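Long-range contacts in type II restriction enzyme NgoMIV (Neisseria gonorrhoeae, PDB 1FIU), which recognises the double-stranded DNA sequence 5'-GCCGGC-3' and cleaves it after the first G, working as a magnesium-dependent homotetramer: residues 20-26 with 55-60; 179-183 with 214-218; 189-193 with 227-231. All coordinates share one frame; numbering follows the deposited sequence.

Contact 1: 20-26 with 55-60; sequences NILATNN and TVSERL. With nucleotides of chain D.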
loop_
_atom_site.group_PDB
_atom_site.type_symbol
_atom_site.label_atom_id
_atom_site.label_comp_id
_atom_site.label_asym_id
_atom_site.label_seq_id
_atom_site.Cartn_x
_atom_site.Cartn_y
_atom_site.Cartn_z
ATOM N N ASN I 20 -14.354 18.581 -33.627
ATOM C CA ASN I 20 -15.670 18.636 -32.983
ATOM C C ASN I 20 -15.701 17.828 -31.677
ATOM O O ASN I 20 -16.772 17.390 -31.240
ATOM C CB ASN I 20 -16.766 18.138 -33.941
ATOM C CG ASN I 20 -17.006 19.089 -35.100
ATOM O OD1 ASN I 20 -17.775 18.791 -36.011
ATOM N ND2 ASN I 20 -16.349 20.233 -35.070
ATOM N N ILE I 21 -14.526 17.617 -31.075
ATOM C CA ILE I 21 -14.436 16.878 -29.811
ATOM C C ILE I 21 -15.046 17.806 -28.771
ATOM O O ILE I 21 -15.864 17.387 -27.948
ATOM C CB ILE I 21 -12.978 16.566 -29.427
ATOM C CG1 ILE I 21 -12.273 15.812 -30.582
ATOM C CG2 ILE I 21 -12.958 15.781 -28.120
ATOM C CD1 ILE I 21 -13.097 14.706 -31.198
ATOM N N LEU I 22 -14.620 19.068 -28.821
ATOM C CA LEU I 22 -15.156 20.123 -27.959
ATOM C C LEU I 22 -16.042 20.987 -28.870
ATOM O O LEU I 22 -15.544 21.630 -29.798
ATOM C CB LEU I 22 -14.050 21.012 -27.376
ATOM C CG LEU I 22 -14.600 22.137 -26.471
ATOM C CD1 LEU I 22 -15.264 21.531 -25.219
ATOM C CD2 LEU I 22 -13.485 23.070 -26.056
ATOM N N ALA I 23 -17.346 20.990 -28.613
ATOM C CA ALA I 23 -18.270 21.790 -29.435
ATOM C C ALA I 23 -19.547 21.986 -28.636
ATOM O O ALA I 23 -19.618 21.588 -27.471
ATOM C CB ALA I 23 -18.566 21.079 -30.741
ATOM N N THR I 24 -20.549 22.604 -29.255
ATOM C CA THR I 24 -21.816 22.876 -28.569
ATOM C C THR I 24 -22.935 22.250 -29.385
ATOM O O THR I 24 -22.911 22.343 -30.613
ATOM C CB THR I 24 -22.056 24.409 -28.476
ATOM O OG1 THR I 24 -20.949 25.038 -27.813
ATOM C CG2 THR I 24 -23.326 24.715 -27.726
ATOM N N ASN I 25 -23.899 21.584 -28.738
ATOM C CA ASN I 25 -24.981 21.008 -29.539
ATOM C C ASN I 25 -26.099 22.032 -29.742
ATOM O O ASN I 25 -26.009 23.166 -29.253
ATOM C CB ASN I 25 -25.527 19.689 -28.952
ATOM C CG ASN I 25 -26.293 19.857 -27.648
ATOM O OD1 ASN I 25 -26.642 20.953 -27.233
ATOM N ND2 ASN I 25 -26.576 18.733 -27.006
ATOM N N ASN I 26 -27.147 21.644 -30.459
ATOM C CA ASN I 26 -28.230 22.590 -30.730
ATOM C C ASN I 26 -29.149 22.939 -29.550
ATOM O O ASN I 26 -30.147 23.656 -29.735
ATOM C CB ASN I 26 -29.049 22.128 -31.946
ATOM C CG ASN I 26 -29.783 20.832 -31.718
ATOM O OD1 ASN I 26 -29.939 20.369 -30.591
ATOM N ND2 ASN I 26 -30.262 20.235 -32.812
ATOM N N THR I 55 -18.416 26.077 -33.354
ATOM C CA THR I 55 -19.128 24.999 -34.011
ATOM C C THR I 55 -20.306 24.417 -33.233
ATOM O O THR I 55 -20.239 24.225 -32.012
ATOM C CB THR I 55 -18.166 23.858 -34.348
ATOM O OG1 THR I 55 -17.139 24.356 -35.215
ATOM C CG2 THR I 55 -18.908 22.706 -35.024
ATOM N N VAL I 56 -21.395 24.175 -33.951
ATOM C CA VAL I 56 -22.565 23.560 -33.351
ATOM C C VAL I 56 -22.648 22.189 -33.977
ATOM O O VAL I 56 -22.704 22.055 -35.206
ATOM C CB VAL I 56 -23.886 24.310 -33.656
ATOM C CG1 VAL I 56 -25.077 23.454 -33.163
ATOM C CG2 VAL I 56 -23.892 25.670 -32.951
ATOM N N SER I 57 -22.627 21.161 -33.143
ATOM C CA SER I 57 -22.728 19.801 -33.642
ATOM C C SER I 57 -23.171 18.895 -32.502
ATOM O O SER I 57 -23.059 19.255 -31.325
ATOM C CB SER I 57 -21.381 19.333 -34.197
ATOM O OG SER I 57 -20.422 19.264 -33.161
ATOM N N GLU I 58 -23.702 17.730 -32.857
ATOM C CA GLU I 58 -24.148 16.783 -31.853
ATOM C C GLU I 58 -22.943 16.250 -31.094
ATOM O O GLU I 58 -21.846 16.129 -31.654
ATOM C CB GLU I 58 -24.910 15.620 -32.500
ATOM C CG GLU I 58 -26.368 15.956 -32.837
ATOM C CD GLU I 58 -27.230 16.202 -31.593
ATOM O OE1 GLU I 58 -27.516 15.231 -30.858
ATOM O OE2 GLU I 58 -27.621 17.365 -31.347
ATOM N N ARG I 59 -23.153 15.984 -29.809
ATOM C CA ARG I 59 -22.123 15.444 -28.926
ATOM C C ARG I 59 -21.627 14.127 -29.542
ATOM O O ARG I 59 -22.416 13.275 -29.943
ATOM C CB ARG I 59 -22.736 15.178 -27.543
ATOM C CG ARG I 59 -21.751 14.965 -26.426
ATOM C CD ARG I 59 -22.509 14.543 -25.166
ATOM N NE ARG I 59 -21.663 14.613 -23.989
ATOM C CZ ARG I 59 -21.724 15.572 -23.073
ATOM N NH1 ARG I 59 -22.608 16.564 -23.179
ATOM N NH2 ARG I 59 -20.881 15.541 -22.049
ATOM N N LEU I 60 -20.313 13.960 -29.622
ATOM C CA LEU I 60 -19.793 12.722 -30.190
ATOM C C LEU I 60 -19.973 11.580 -29.205
ATOM O O LEU I 60 -20.100 11.789 -27.998
ATOM C CB LEU I 60 -18.289 12.850 -30.485
ATOM C CG LEU I 60 -17.827 13.978 -31.399
ATOM C CD1 LEU I 60 -16.309 13.854 -31.645
ATOM C CD2 LEU I 60 -18.590 13.901 -32.693
ATOM P P DG D 3 -19.139 12.071 -21.872
ATOM O OP1 DG D 3 -19.513 13.012 -22.947
ATOM O OP2 DG D 3 -19.035 12.574 -20.466
ATOM O "O5'" DG D 3 -20.162 10.862 -21.832
ATOM C "C5'" DG D 3 -20.824 10.394 -23.001
ATOM C "C4'" DG D 3 -22.315 10.333 -22.752
ATOM O "O4'" DG D 3 -22.616 9.321 -21.768
ATOM C "C3'" DG D 3 -22.919 11.626 -22.215
ATOM O "O3'" DG D 3 -24.202 11.803 -22.821
ATOM C "C2'" DG D 3 -22.954 11.416 -20.708
ATOM C "C1'" DG D 3 -23.059 9.905 -20.546
ATOM N N9 DG D 3 -22.207 9.387 -19.477
ATOM C C8 DG D 3 -21.015 9.914 -19.035
ATOM N N7 DG D 3 -20.484 9.236 -18.048
ATOM C C5 DG D 3 -21.372 8.190 -17.835
ATOM C C6 DG D 3 -21.329 7.117 -16.904
ATOM O O6 DG D 3 -20.450 6.850 -16.081
ATOM N N1 DG D 3 -22.451 6.297 -17.010
ATOM C C2 DG D 3 -23.475 6.471 -17.933
ATOM N N2 DG D 3 -24.478 5.577 -17.898
ATOM N N3 DG D 3 -23.507 7.448 -18.818
ATOM C C4 DG D 3 -22.444 8.273 -18.707
HETATM O O HOH W 1 -15.304 22.556 -35.763
HETATM O O HOH W 2 -19.551 17.447 -30.546
HETATM O O HOH W 3 -17.931 15.259 -27.953
HETATM O O HOH W 4 -19.337 25.741 -29.863
HETATM O O HOH W 5 -25.848 16.370 -28.689
#

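Contact 2: 179-183 with 214-218; sequences LLHAS and PHIVV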
loop_
_atom_site.group_PDB
_atom_site.type_symbol
_atom_site.label_atom_id
_atom_site.label_comp_id
_atom_site.label_asym_id
_atom_site.label_seq_id
_atom_site.Cartn_x
_atom_site.Cartn_y
_atom_site.Cartn_z
ATOM N N LEU I 179 13.068 1.801 -21.342
ATOM C CA LEU I 179 12.555 2.178 -20.020
ATOM C C LEU I 179 11.225 2.922 -20.132
ATOM O O LEU I 179 11.031 3.732 -21.034
ATOM C CB LEU I 179 13.572 3.087 -19.321
ATOM C CG LEU I 179 14.870 2.381 -18.877
ATOM C CD1 LEU I 179 16.039 3.368 -18.855
ATOM C CD2 LEU I 179 14.641 1.763 -17.482
ATOM N N LEU I 180 10.304 2.623 -19.216
ATOM C CA LEU I 180 9.011 3.315 -19.197
ATOM C C LEU I 180 9.245 4.618 -18.419
ATOM O O LEU I 180 9.594 4.588 -17.237
ATOM C CB LEU I 180 7.936 2.444 -18.524
ATOM C CG LEU I 180 6.546 3.102 -18.439
ATOM C CD1 LEU I 180 6.085 3.499 -19.844
ATOM C CD2 LEU I 180 5.545 2.149 -17.773
ATOM N N HIS I 181 9.065 5.757 -19.090
ATOM C CA HIS I 181 9.304 7.056 -18.471
ATOM C C HIS I 181 8.041 7.592 -17.808
ATOM O O HIS I 181 8.104 8.172 -16.717
ATOM C CB HIS I 181 9.773 8.063 -19.532
ATOM C CG HIS I 181 10.169 9.386 -18.962
ATOM N ND1 HIS I 181 9.507 10.564 -19.250
ATOM C CD2 HIS I 181 11.159 9.704 -18.101
ATOM C CE1 HIS I 181 10.087 11.552 -18.588
ATOM N NE2 HIS I 181 11.092 11.057 -17.891
ATOM N N ALA I 182 6.909 7.404 -18.468
ATOM C CA ALA I 182 5.650 7.926 -17.935
ATOM C C ALA I 182 4.408 7.187 -18.370
ATOM O O ALA I 182 4.328 6.668 -19.496
ATOM C CB ALA I 182 5.484 9.408 -18.342
ATOM N N SER I 183 3.432 7.173 -17.458
ATOM C CA SER I 183 2.093 6.624 -17.689
ATOM C C SER I 183 1.209 7.868 -17.640
ATOM O O SER I 183 1.181 8.569 -16.625
ATOM C CB SER I 183 1.654 5.697 -16.561
ATOM O OG SER I 183 0.256 5.388 -16.701
ATOM N N PRO I 214 7.793 5.218 -12.919
ATOM C CA PRO I 214 7.569 6.170 -14.022
ATOM C C PRO I 214 6.749 7.347 -13.479
ATOM O O PRO I 214 6.181 7.275 -12.392
ATOM C CB PRO I 214 6.655 5.413 -14.987
ATOM C CG PRO I 214 6.886 3.936 -14.680
ATOM C CD PRO I 214 7.152 3.913 -13.164
ATOM N N HIS I 215 6.706 8.429 -14.246
ATOM C CA HIS I 215 5.786 9.515 -13.915
ATOM C C HIS I 215 4.393 8.840 -14.024
ATOM O O HIS I 215 4.164 8.003 -14.897
ATOM C CB HIS I 215 5.849 10.613 -14.978
ATOM C CG HIS I 215 7.039 11.503 -14.850
ATOM N ND1 HIS I 215 8.233 11.278 -15.508
ATOM C CD2 HIS I 215 7.211 12.641 -14.137
ATOM C CE1 HIS I 215 9.083 12.244 -15.211
ATOM N NE2 HIS I 215 8.487 13.083 -14.379
ATOM N N ILE I 216 3.457 9.202 -13.146
ATOM C CA ILE I 216 2.089 8.671 -13.185
ATOM C C ILE I 216 1.208 9.919 -13.090
ATOM O O ILE I 216 1.109 10.543 -12.015
ATOM C CB ILE I 216 1.792 7.716 -11.994
ATOM C CG1 ILE I 216 2.747 6.500 -12.036
ATOM C CG2 ILE I 216 0.348 7.188 -12.089
ATOM C CD1 ILE I 216 2.609 5.572 -10.859
ATOM N N VAL I 217 0.584 10.288 -14.207
ATOM C CA VAL I 217 -0.235 11.512 -14.220
ATOM C C VAL I 217 -1.568 11.282 -14.908
ATOM O O VAL I 217 -1.768 10.278 -15.588
ATOM C CB VAL I 217 0.506 12.648 -14.953
ATOM C CG1 VAL I 217 1.843 12.941 -14.257
ATOM C CG2 VAL I 217 0.727 12.247 -16.452
ATOM N N VAL I 218 -2.488 12.218 -14.712
ATOM C CA VAL I 218 -3.803 12.137 -15.336
ATOM C C VAL I 218 -4.060 13.468 -16.022
ATOM O O VAL I 218 -3.753 14.510 -15.460
ATOM C CB VAL I 218 -4.923 11.933 -14.291
ATOM C CG1 VAL I 218 -6.269 11.923 -14.989
ATOM C CG2 VAL I 218 -4.700 10.631 -13.523
HETATM O O HOH W 6 -1.338 7.350 -15.188
#

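Contact 3: 189-193 with 227-231; sequences TIRSD and RISSI. With nucleotides of chain B; nucleotides of chain A; nucleotides of chain D.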
loop_
_atom_site.group_PDB
_atom_site.type_symbol
_atom_site.label_atom_id
_atom_site.label_comp_id
_atom_site.label_asym_id
_atom_site.label_seq_id
_atom_site.Cartn_x
_atom_site.Cartn_y
_atom_site.Cartn_z
ATOM N N THR I 189 -14.026 13.332 -19.625
ATOM C CA THR I 189 -14.882 13.815 -18.528
ATOM C C THR I 189 -14.711 12.824 -17.385
ATOM O O THR I 189 -14.171 11.728 -17.568
ATOM C CB THR I 189 -16.379 13.844 -18.890
ATOM O OG1 THR I 189 -16.827 12.522 -19.176
ATOM C CG2 THR I 189 -16.616 14.762 -20.101
ATOM N N ILE I 190 -15.234 13.180 -16.213
ATOM C CA ILE I 190 -15.116 12.333 -15.040
ATOM C C ILE I 190 -16.459 12.070 -14.334
ATOM O O ILE I 190 -17.344 12.927 -14.362
ATOM C CB ILE I 190 -14.187 13.032 -13.984
ATOM C CG1 ILE I 190 -12.729 13.019 -14.465
ATOM C CG2 ILE I 190 -14.383 12.382 -12.580
ATOM C CD1 ILE I 190 -11.796 13.869 -13.574
ATOM N N ARG I 191 -16.615 10.861 -13.791
ATOM C CA ARG I 191 -17.698 10.544 -12.859
ATOM C C ARG I 191 -16.812 9.982 -11.732
ATOM O O ARG I 191 -15.834 9.241 -12.008
ATOM C CB ARG I 191 -18.686 9.491 -13.353
ATOM C CG ARG I 191 -19.646 10.029 -14.427
ATOM C CD ARG I 191 -20.456 11.206 -13.941
ATOM N NE ARG I 191 -21.399 11.632 -14.977
ATOM C CZ ARG I 191 -21.160 12.538 -15.922
ATOM N NH1 ARG I 191 -19.985 13.169 -16.010
ATOM N NH2 ARG I 191 -22.115 12.810 -16.811
ATOM N N SER I 192 -17.121 10.316 -10.479
ATOM C CA SER I 192 -16.263 9.897 -9.378
ATOM C C SER I 192 -16.059 8.395 -9.202
ATOM O O SER I 192 -15.059 7.982 -8.605
ATOM C CB SER I 192 -16.746 10.528 -8.065
ATOM O OG SER I 192 -18.070 10.124 -7.800
ATOM N N ASP I 193 -16.972 7.568 -9.699
ATOM C CA ASP I 193 -16.799 6.136 -9.561
ATOM C C ASP I 193 -15.787 5.585 -10.557
ATOM O O ASP I 193 -14.787 4.926 -10.180
ATOM C CB ASP I 193 -18.141 5.386 -9.720
ATOM C CG ASP I 193 -18.824 5.644 -11.070
ATOM O OD1 ASP I 193 -19.328 4.674 -11.684
ATOM O OD2 ASP I 193 -18.862 6.808 -11.506
ATOM N N ARG I 227 -15.636 17.133 -9.527
ATOM C CA ARG I 227 -15.328 15.864 -10.180
ATOM C C ARG I 227 -13.821 15.692 -10.367
ATOM O O ARG I 227 -13.294 14.587 -10.207
ATOM C CB ARG I 227 -16.090 15.765 -11.504
ATOM C CG ARG I 227 -17.497 15.182 -11.290
ATOM C CD ARG I 227 -18.439 15.419 -12.460
ATOM N NE ARG I 227 -19.660 14.658 -12.246
ATOM C CZ ARG I 227 -20.846 14.959 -12.770
ATOM N NH1 ARG I 227 -20.997 16.019 -13.550
ATOM N NH2 ARG I 227 -21.882 14.180 -12.523
ATOM N N ILE I 228 -13.122 16.776 -10.672
ATOM C CA ILE I 228 -11.665 16.692 -10.796
ATOM C C ILE I 228 -11.083 16.213 -9.446
ATOM O O ILE I 228 -10.158 15.366 -9.409
ATOM C CB ILE I 228 -11.056 18.079 -11.112
ATOM C CG1 ILE I 228 -11.502 18.537 -12.500
ATOM C CG2 ILE I 228 -9.511 18.039 -10.970
ATOM C CD1 ILE I 228 -11.276 20.017 -12.715
ATOM N N SER I 229 -11.625 16.735 -8.341
ATOM C CA SER I 229 -11.116 16.398 -7.011
ATOM C C SER I 229 -11.201 14.916 -6.654
ATOM O O SER I 229 -10.424 14.447 -5.810
ATOM C CB SER I 229 -11.825 17.246 -5.923
ATOM O OG SER I 229 -13.111 16.714 -5.608
ATOM N N SER I 230 -12.113 14.182 -7.302
ATOM C CA SER I 230 -12.272 12.758 -7.018
ATOM C C SER I 230 -11.016 11.955 -7.406
ATOM O O SER I 230 -10.847 10.846 -6.946
ATOM C CB SER I 230 -13.517 12.172 -7.707
ATOM O OG SER I 230 -13.402 12.141 -9.115
ATOM N N ILE I 231 -10.173 12.505 -8.273
ATOM C CA ILE I 231 -8.911 11.822 -8.595
ATOM C C ILE I 231 -7.688 12.673 -8.189
ATOM O O ILE I 231 -6.633 12.122 -7.871
ATOM C CB ILE I 231 -8.859 11.423 -10.109
ATOM C CG1 ILE I 231 -7.607 10.583 -10.413
ATOM C CG2 ILE I 231 -8.907 12.653 -10.980
ATOM C CD1 ILE I 231 -7.594 9.193 -9.737
ATOM O OP3 DC B 1 -20.800 4.393 -5.891
ATOM P P DC B 1 -21.180 3.032 -6.435
ATOM O OP1 DC B 1 -20.185 2.456 -7.429
ATOM O OP2 DC B 1 -21.574 2.070 -5.361
ATOM O "O5'" DC B 1 -22.527 3.306 -7.303
ATOM C "C5'" DC B 1 -23.806 3.197 -6.685
ATOM C "C4'" DC B 1 -24.876 3.109 -7.740
ATOM O "O4'" DC B 1 -25.014 4.449 -8.284
ATOM C "C3'" DC B 1 -24.511 2.224 -8.932
ATOM O "O3'" DC B 1 -25.070 0.934 -8.819
ATOM C "C2'" DC B 1 -25.122 2.944 -10.127
ATOM C "C1'" DC B 1 -25.300 4.383 -9.686
ATOM N N1 DC B 1 -24.297 5.203 -10.385
ATOM C C2 DC B 1 -24.646 5.801 -11.616
ATOM O O2 DC B 1 -25.773 5.591 -12.080
ATOM N N3 DC B 1 -23.744 6.574 -12.257
ATOM C C4 DC B 1 -22.530 6.768 -11.730
ATOM N N4 DC B 1 -21.692 7.587 -12.386
ATOM C C5 DC B 1 -22.128 6.150 -10.505
ATOM C C6 DC B 1 -23.037 5.383 -9.862
ATOM P P DG A 4 -20.350 11.759 -5.443
ATOM O OP1 DG A 4 -20.672 12.466 -4.174
ATOM O OP2 DG A 4 -18.973 11.878 -6.020
ATOM O "O5'" DG A 4 -20.674 10.224 -5.208
ATOM C "C5'" DG A 4 -21.849 9.826 -4.497
ATOM C "C4'" DG A 4 -22.507 8.649 -5.186
ATOM O "O4'" DG A 4 -23.023 9.056 -6.475
ATOM C "C3'" DG A 4 -21.588 7.454 -5.467
ATOM O "O3'" DG A 4 -22.381 6.270 -5.393
ATOM C "C2'" DG A 4 -21.189 7.661 -6.924
ATOM C "C1'" DG A 4 -22.467 8.237 -7.505
ATOM N N9 DG A 4 -22.297 9.098 -8.668
ATOM C C8 DG A 4 -21.202 9.852 -9.011
ATOM N N7 DG A 4 -21.424 10.621 -10.050
ATOM C C5 DG A 4 -22.729 10.331 -10.423
ATOM C C6 DG A 4 -23.533 10.885 -11.450
ATOM O O6 DG A 4 -23.255 11.801 -12.225
ATOM N N1 DG A 4 -24.792 10.284 -11.496
ATOM C C2 DG A 4 -25.233 9.302 -10.642
ATOM N N2 DG A 4 -26.462 8.815 -10.871
ATOM N N3 DG A 4 -24.510 8.820 -9.642
ATOM C C4 DG A 4 -23.270 9.371 -9.604
ATOM P P DG D 4 -25.238 12.866 -22.229
ATOM O OP1 DG D 4 -26.009 13.352 -23.407
ATOM O OP2 DG D 4 -24.607 13.839 -21.315
ATOM O "O5'" DG D 4 -26.197 11.936 -21.380
ATOM C "C5'" DG D 4 -26.731 10.760 -21.973
ATOM C "C4'" DG D 4 -27.606 10.030 -20.983
ATOM O "O4'" DG D 4 -26.784 9.458 -19.926
ATOM C "C3'" DG D 4 -28.673 10.888 -20.295
ATOM O "O3'" DG D 4 -29.883 10.124 -20.272
ATOM C "C2'" DG D 4 -28.111 11.098 -18.892
ATOM C "C1'" DG D 4 -27.320 9.815 -18.655
ATOM N N9 DG D 4 -26.193 9.977 -17.743
ATOM C C8 DG D 4 -25.240 10.969 -17.785
ATOM N N7 DG D 4 -24.326 10.837 -16.860
ATOM C C5 DG D 4 -24.702 9.699 -16.164
ATOM C C6 DG D 4 -24.102 9.070 -15.046
ATOM O O6 DG D 4 -23.070 9.396 -14.452
ATOM N N1 DG D 4 -24.822 7.950 -14.633
ATOM C C2 DG D 4 -25.951 7.480 -15.231
ATOM N N2 DG D 4 -26.480 6.352 -14.703
ATOM N N3 DG D 4 -26.527 8.067 -16.286
ATOM C C4 DG D 4 -25.857 9.163 -16.689
HETATM O O HOH W 7 -19.293 12.331 -10.541
#

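Contact 1: 20-26 with 55-60
Thr24 and Val56 form a single beta bridge between two irregular loops, segment 20-26, which follows helix 4-18, and segment 55-60, just ahead of helix 62-81. The bridge shows how two segments without any strand of their own can be fixed by a few main-chain bonds. Thr24 supplies both sides of it: its N donates to Thr55 O (3.2 Å), and its O receives Ser57 N (2.8 Å). Thr24 O is also approached by a CA-H of Val56, so this one carbonyl meets two consecutive residues.

Upstream, Asn20, the first residue to leave the helical conformation after helix 4-18, completes a Schellman motif with positive phi (63°). The Asn20 and Thr55 side chains cross at about a right angle, with Asn20 ND2 lying 3.6 Å from Thr55 CG2; the same ND2 bonds back to Leu17 O. Ala23 CB sits against Ser57 OG. The apolar part of the contact is small and tight, Ile21 CD1 pressing on Leu60 CD1 at 3.4 Å, closer than ordinary carbon packing, again with the side chains nearly perpendicular.

Waters add further links between the loops. One molecule donates to both Asn20 O and Glu58 O, a second joins Ile21 O to Leu60 N, and a third accepts from Asn25 ND2 and Arg59 N. The other end of the Asn25 amide is engaged locally, OD1 accepting from Arg27 N and Val29 N.

This scaffold carries a DNA contact. The Arg59 chain leaves with CG anti to the backbone N (chi1 -165°) and runs extended to its guanidinium, whose NH2 also bonds to Ala33 O. The edge of that group meets the phosphate of DG3 of chain D, Arg59 NE reaching OP1 at 2.9 Å and NH2 the same oxygen at 3.0 Å.

Contact 2: 179-183 with 214-218
With CG of His215 beside its backbone N (chi1 -78°) and CG of His181 anti to its own (chi1 -174°), the two imidazoles lie side by side, pointing the same way from neighbouring parallel strands. These strands, 179-187 and 215-220, belong to a beta-alpha-beta unit whose connecting helix is 197-208, in the central sheet of a PD-(D/E)XK-type nuclease. The rings form an offset edge-to-face pair, His215 turning its edge to the face of His181, with centroids 4.8 Å apart and planes at 61°. Trp92 also meets the His181 ring, and Arg212 of a second subunit packs on both histidines.

His181 O receives two N-H groups of one residue: His215 N at 2.9 Å and His215 ND1 at 3.3 Å, the latter a weak bond reached in the plane of the His215 ring. His181 and Ala182 together face Val143 on the neighbouring antiparallel strand, a classic beta bulge. Beyond it the parallel ladder is regular, Ser183 N donating to His215 O (2.8 Å) and Val217 N to Ser183 O (3.0 Å).

Two apolar contacts accompany the ladder. Ala182 CB touches His215 CB at 3.6 Å, while Pro214 CG rests on Leu180 CD2 at 3.8 Å. The buried Ser183 side chain touches Leu205 of the connecting helix, and a water lies between Ser183 OG, 2.9 Å away, and Val217 O, to which it donates.

Contact 3: 189-193 with 227-231
Arg191 and Arg227 stack their guanidinium groups, the planes only 17° apart and the centres 4.0 Å from each other, at a DNA-reading site built from loop 189-193 and helix 225-232. Like charges meet here, but the surroundings are rich in acceptors. Asp34 makes a salt bridge with Arg227 NH1, and guanine acceptors lie beside both groups.

The guanine contacts are divided between the two arginines. Arg191 reads DG4 of chain D with two donors, NE to O6 (2.8 Å) and NH2 to N7 (3.0 Å); the chain bends at chi2 (-59°), which brings NH1 back to Ile190 O at 3.1 Å while NE and NH2 face the guanine. Arg227 runs extended, and its NH2 makes a weak bond to O6 of DG4 of chain A. A single water accepts from Arg227 NE and Ser192 N. Flanking them, Asp193 OD2 accepts from N4 of DC1 of chain B (3.1 Å), OD1 takes the amino group of another cytosine, and Ser192 OG donates to a phosphate oxygen, OP2 of DG4 of chain A, at 2.7 Å.

Van der Waals contact joins loop to helix beneath this polar layer. Ile190 points its CG2 branch at Arg227 O and Ser230 OG, and its CD1 meets Ile231 CG2. Ser192 CB and Ser230 CB touch at 3.6 Å. The hydroxyl of Ser230 is turned back to its own helix, where Arg227 O also receives Ser230 N.

Guanines are thus met by arginine donors and cytosine amino groups by a carboxylate, consistent with a recognition sequence made only of G and C. The stack, with the Asp34 salt bridge, probably helps keep the two groups nearly parallel, Arg191 bonded firmly to one guanine and Arg227 weakly to another.

How the contacts relate
Along the chain contact 1 closes first; contacts 2 and 3 then alternate, in the order 179-183, 189-193, 214-218, 227-231. Strand 179-187 carries the magnesium ligand Cys186 between contact 2 and loop 189-193. Contact 2 joins the strands of one beta-alpha-beta unit, and contact 3 ties the loop inside it to the helix that follows. Their centres are about 20 Å apart, yet they touch where Val218 CG2 meets Ile231 CG1 at 4.3 Å. Contact 1 lies at the surface, its centre about 32 Å from that of contact 2, but its nearest atoms come within about 5 Å of contact 3. Contacts 2 and 3 lie about 8 and 9 Å from a bound magnesium ion, contact 1 about 13 Å, measured from the side chains of Ser183, Ile190 and Ile21.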